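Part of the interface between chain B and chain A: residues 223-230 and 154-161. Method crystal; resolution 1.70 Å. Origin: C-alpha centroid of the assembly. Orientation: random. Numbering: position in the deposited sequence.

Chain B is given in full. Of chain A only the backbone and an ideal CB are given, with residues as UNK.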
# COMPACT_ATOMS: atom_id res chain seq x y z
N THR B 223 -7.26 -22.18 -11.51
CA THR B 223 -6.39 -23.33 -11.24
C THR B 223 -4.94 -23.09 -11.64
O THR B 223 -4.65 -22.71 -12.77
CB THR B 223 -6.85 -24.58 -12.02
OG1 THR B 223 -8.26 -24.55 -12.23
CG2 THR B 223 -6.46 -25.85 -11.25
N ASP B 224 -4.02 -23.36 -10.72
CA ASP B 224 -2.60 -23.21 -11.03
C ASP B 224 -2.10 -24.37 -11.88
O ASP B 224 -0.98 -24.34 -12.39
CB ASP B 224 -1.77 -23.09 -9.75
CG ASP B 224 -1.72 -24.39 -8.96
OD1 ASP B 224 -0.61 -24.78 -8.55
OD2 ASP B 224 -2.79 -25.01 -8.78
N LYS B 225 -2.94 -25.39 -12.03
CA LYS B 225 -2.57 -26.60 -12.77
C LYS B 225 -2.72 -26.42 -14.27
O LYS B 225 -2.05 -27.10 -15.06
CB LYS B 225 -3.41 -27.79 -12.29
CG LYS B 225 -3.23 -28.14 -10.83
CD LYS B 225 -1.81 -28.62 -10.55
CE LYS B 225 -1.49 -29.88 -11.36
NZ LYS B 225 -0.07 -30.31 -11.19
N ALA B 226 -3.60 -25.51 -14.68
CA ALA B 226 -3.92 -25.32 -16.09
C ALA B 226 -2.75 -24.77 -16.90
O ALA B 226 -2.19 -23.73 -16.57
CB ALA B 226 -5.14 -24.41 -16.24
N GLU B 227 -2.38 -25.49 -17.96
CA GLU B 227 -1.33 -25.03 -18.87
C GLU B 227 -1.93 -24.57 -20.20
O GLU B 227 -1.30 -23.85 -20.97
CB GLU B 227 -0.29 -26.13 -19.10
CG GLU B 227 0.29 -26.70 -17.81
CD GLU B 227 1.64 -27.36 -18.01
OE1 GLU B 227 2.34 -27.61 -17.00
OE2 GLU B 227 2.02 -27.61 -19.18
N LEU B 228 -3.16 -25.01 -20.45
CA LEU B 228 -3.91 -24.58 -21.62
C LEU B 228 -5.26 -24.06 -21.17
O LEU B 228 -5.76 -24.47 -20.12
CB LEU B 228 -4.14 -25.75 -22.58
CG LEU B 228 -2.91 -26.40 -23.22
CD1 LEU B 228 -3.32 -27.68 -23.94
CD2 LEU B 228 -2.22 -25.43 -24.17
N ILE B 229 -5.85 -23.16 -21.95
CA ILE B 229 -7.19 -22.68 -21.65
C ILE B 229 -8.17 -23.84 -21.43
O ILE B 229 -9.01 -23.80 -20.52
CB ILE B 229 -7.71 -21.75 -22.75
CG1 ILE B 229 -6.98 -20.40 -22.68
CG2 ILE B 229 -9.22 -21.55 -22.62
CD1 ILE B 229 -7.38 -19.42 -23.75
N SER B 230 -8.05 -24.89 -22.24
CA SER B 230 -8.98 -26.02 -22.19
C SER B 230 -8.87 -26.84 -20.90
O SER B 230 -9.72 -27.69 -20.62
CB SER B 230 -8.80 -26.92 -23.42
OG SER B 230 -7.47 -27.40 -23.52
N UNK A 154 -3.21 -18.46 -28.95
CA UNK A 154 -2.46 -19.70 -28.83
C UNK A 154 -3.08 -20.65 -27.79
O UNK A 154 -2.91 -21.86 -27.88
CB UNK A 154 -1.01 -19.39 -28.46
N UNK A 155 -3.78 -20.07 -26.82
CA UNK A 155 -4.45 -20.83 -25.76
C UNK A 155 -3.46 -21.35 -24.72
O UNK A 155 -3.82 -22.05 -23.78
CB UNK A 155 -5.23 -22.00 -26.36
N UNK A 156 -2.19 -20.97 -24.89
CA UNK A 156 -1.13 -21.41 -24.00
C UNK A 156 -0.83 -20.40 -22.90
O UNK A 156 -0.97 -19.19 -23.10
CB UNK A 156 0.14 -21.69 -24.81
N UNK A 157 -0.40 -20.91 -21.75
CA UNK A 157 -0.01 -20.05 -20.65
C UNK A 157 1.20 -19.19 -21.01
O UNK A 157 2.13 -19.65 -21.68
CB UNK A 157 0.29 -20.89 -19.41
N UNK A 158 1.18 -17.93 -20.58
CA UNK A 158 2.26 -17.00 -20.92
C UNK A 158 2.87 -16.29 -19.72
O UNK A 158 3.71 -15.41 -19.88
CB UNK A 158 1.74 -15.95 -21.90
N UNK A 159 2.43 -16.65 -18.51
CA UNK A 159 2.99 -16.04 -17.32
C UNK A 159 3.69 -17.03 -16.40
O UNK A 159 3.48 -17.03 -15.19
CB UNK A 159 1.88 -15.32 -16.55
N UNK A 160 4.53 -17.88 -16.98
CA UNK A 160 5.31 -18.83 -16.20
C UNK A 160 6.22 -18.08 -15.22
O UNK A 160 6.70 -16.99 -15.53
CB UNK A 160 6.13 -19.73 -17.12
N UNK A 161 6.44 -18.67 -14.05
CA UNK A 161 7.31 -18.08 -13.05
C UNK A 161 8.71 -17.86 -13.60
O UNK A 161 9.19 -18.60 -14.46
CB UNK A 161 7.37 -18.97 -11.80

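The two stretches meet through their backbones at a single beta bridge, L228(B) opposite position 156. Two hydrogen bonds frame it, and neither needs a particular side chain.

At position 154 CB points sideways, and no atom of chain B in this stretch lies within 5.5 Å of it. Many residues would fit, small polar ones included. The deposited residue is S154(A). Its OG accepts a hydrogen bond from the backbone N of position 156, 3.2 Å away, a bond within chain A.

Position 155 has a positive phi, 76°, with psi near 3°. Glycine, asparagine or aspartate adopt this most easily, but other residues can. Its O accepts a hydrogen bond from I229(B) N at 2.9 Å, and L228(B) CA makes a CA-H...O contact with the same O at 3.3 Å. The CB points sideways, 4.3 Å from I229(B) CD1 and 5.1 Å from L228(B) CD2. Chain B offers hydrocarbon here, so an aliphatic side chain or the aliphatic part of a long polar one would suit. The deposited residue is K155(A). Its CD packs 3.9 Å from I229(B) CD1, while the end of the side chain leads away.

Position 156 is extended, with phi -96° and psi 149°, and CA-to-CB points away from chain B. The ideal CB is still 4.5 Å from L228(B) CD2. A long, flexible side chain could touch that leucine and continue into open space; a short polar one would also be tolerated. The deposited residue is K156(A). Its CG lies 3.8 Å from L228(B) CD2, a contact made by the aliphatic part of the chain.

Position 157 faces chain B. Its N donates to E227(B) O at 3.2 Å, and its CB points toward the partner, 3.7 Å from that same O. Farther on, the carbonyls of D224(B) and A226(B) offer acceptors. A long donor, lysine or arginine, would suit; glutamine is another candidate. The deposited residue is R157(A), with chi1 to chi3 all t. A water accepts from its NH1 at 2.7 Å and donates to D224(B) O at 2.9 Å and A226(B) O at 2.6 Å. Within chain A, NE and NH2 both donate to position 159.

Positions 158 and 159 are out of reach of chain B, which sets no requirement at either. They are I158(A) and N159(A). N159(A) OD1 accepts from R157(A) NE at 2.8 Å, and N159(A) O from R157(A) NH2 at 3.2 Å.

Position 160 has a CB with nothing of chain B within 5.5 Å. Only a large side chain could bridge the gap to E227(B): an aromatic, or a long basic residue to meet the carboxylate. The deposited residue is W160(A). Its ring end comes nearer, and CH2 lies 3.6 Å from E227(B) CD, which sits at the ring edge near its plane.

Position 161 is out of reach, and A161(A) makes no contact.

Chain A 154-161: SKKRINWA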
# COMPACT_ATOMS: atom_id res chain seq x y z
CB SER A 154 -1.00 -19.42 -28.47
OG SER A 154 -0.86 -19.13 -27.09
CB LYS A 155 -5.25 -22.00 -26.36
CG LYS A 155 -6.00 -21.64 -27.64
CD LYS A 155 -7.36 -21.02 -27.36
CE LYS A 155 -8.25 -21.03 -28.60
NZ LYS A 155 -7.96 -19.93 -29.59
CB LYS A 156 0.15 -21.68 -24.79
CG LYS A 156 0.06 -22.88 -25.72
CD LYS A 156 1.37 -23.11 -26.45
CE LYS A 156 1.80 -21.86 -27.20
NZ LYS A 156 3.16 -22.01 -27.80
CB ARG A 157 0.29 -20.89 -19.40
CG ARG A 157 0.84 -20.08 -18.26
CD ARG A 157 0.88 -20.86 -16.95
NE ARG A 157 1.25 -19.96 -15.87
CZ ARG A 157 1.51 -20.33 -14.62
NH1 ARG A 157 1.43 -21.60 -14.27
NH2 ARG A 157 1.84 -19.41 -13.73
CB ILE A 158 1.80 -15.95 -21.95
CG1 ILE A 158 0.59 -15.17 -21.41
CG2 ILE A 158 1.47 -16.63 -23.27
CD1 ILE A 158 0.16 -13.99 -22.27
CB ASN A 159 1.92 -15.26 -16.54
CG ASN A 159 0.92 -16.16 -15.86
OD1 ASN A 159 0.67 -17.29 -16.30
ND2 ASN A 159 0.33 -15.67 -14.77
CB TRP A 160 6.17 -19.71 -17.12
CG TRP A 160 5.38 -20.59 -18.04
CD1 TRP A 160 5.16 -20.40 -19.38
CD2 TRP A 160 4.69 -21.80 -17.69
NE1 TRP A 160 4.39 -21.41 -19.88
CE2 TRP A 160 4.09 -22.29 -18.87
CE3 TRP A 160 4.53 -22.51 -16.50
CZ2 TRP A 160 3.33 -23.46 -18.89
CZ3 TRP A 160 3.78 -23.68 -16.53
CH2 TRP A 160 3.19 -24.14 -17.71
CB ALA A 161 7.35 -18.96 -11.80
O HOH W 1 -0.06 -23.75 -15.08
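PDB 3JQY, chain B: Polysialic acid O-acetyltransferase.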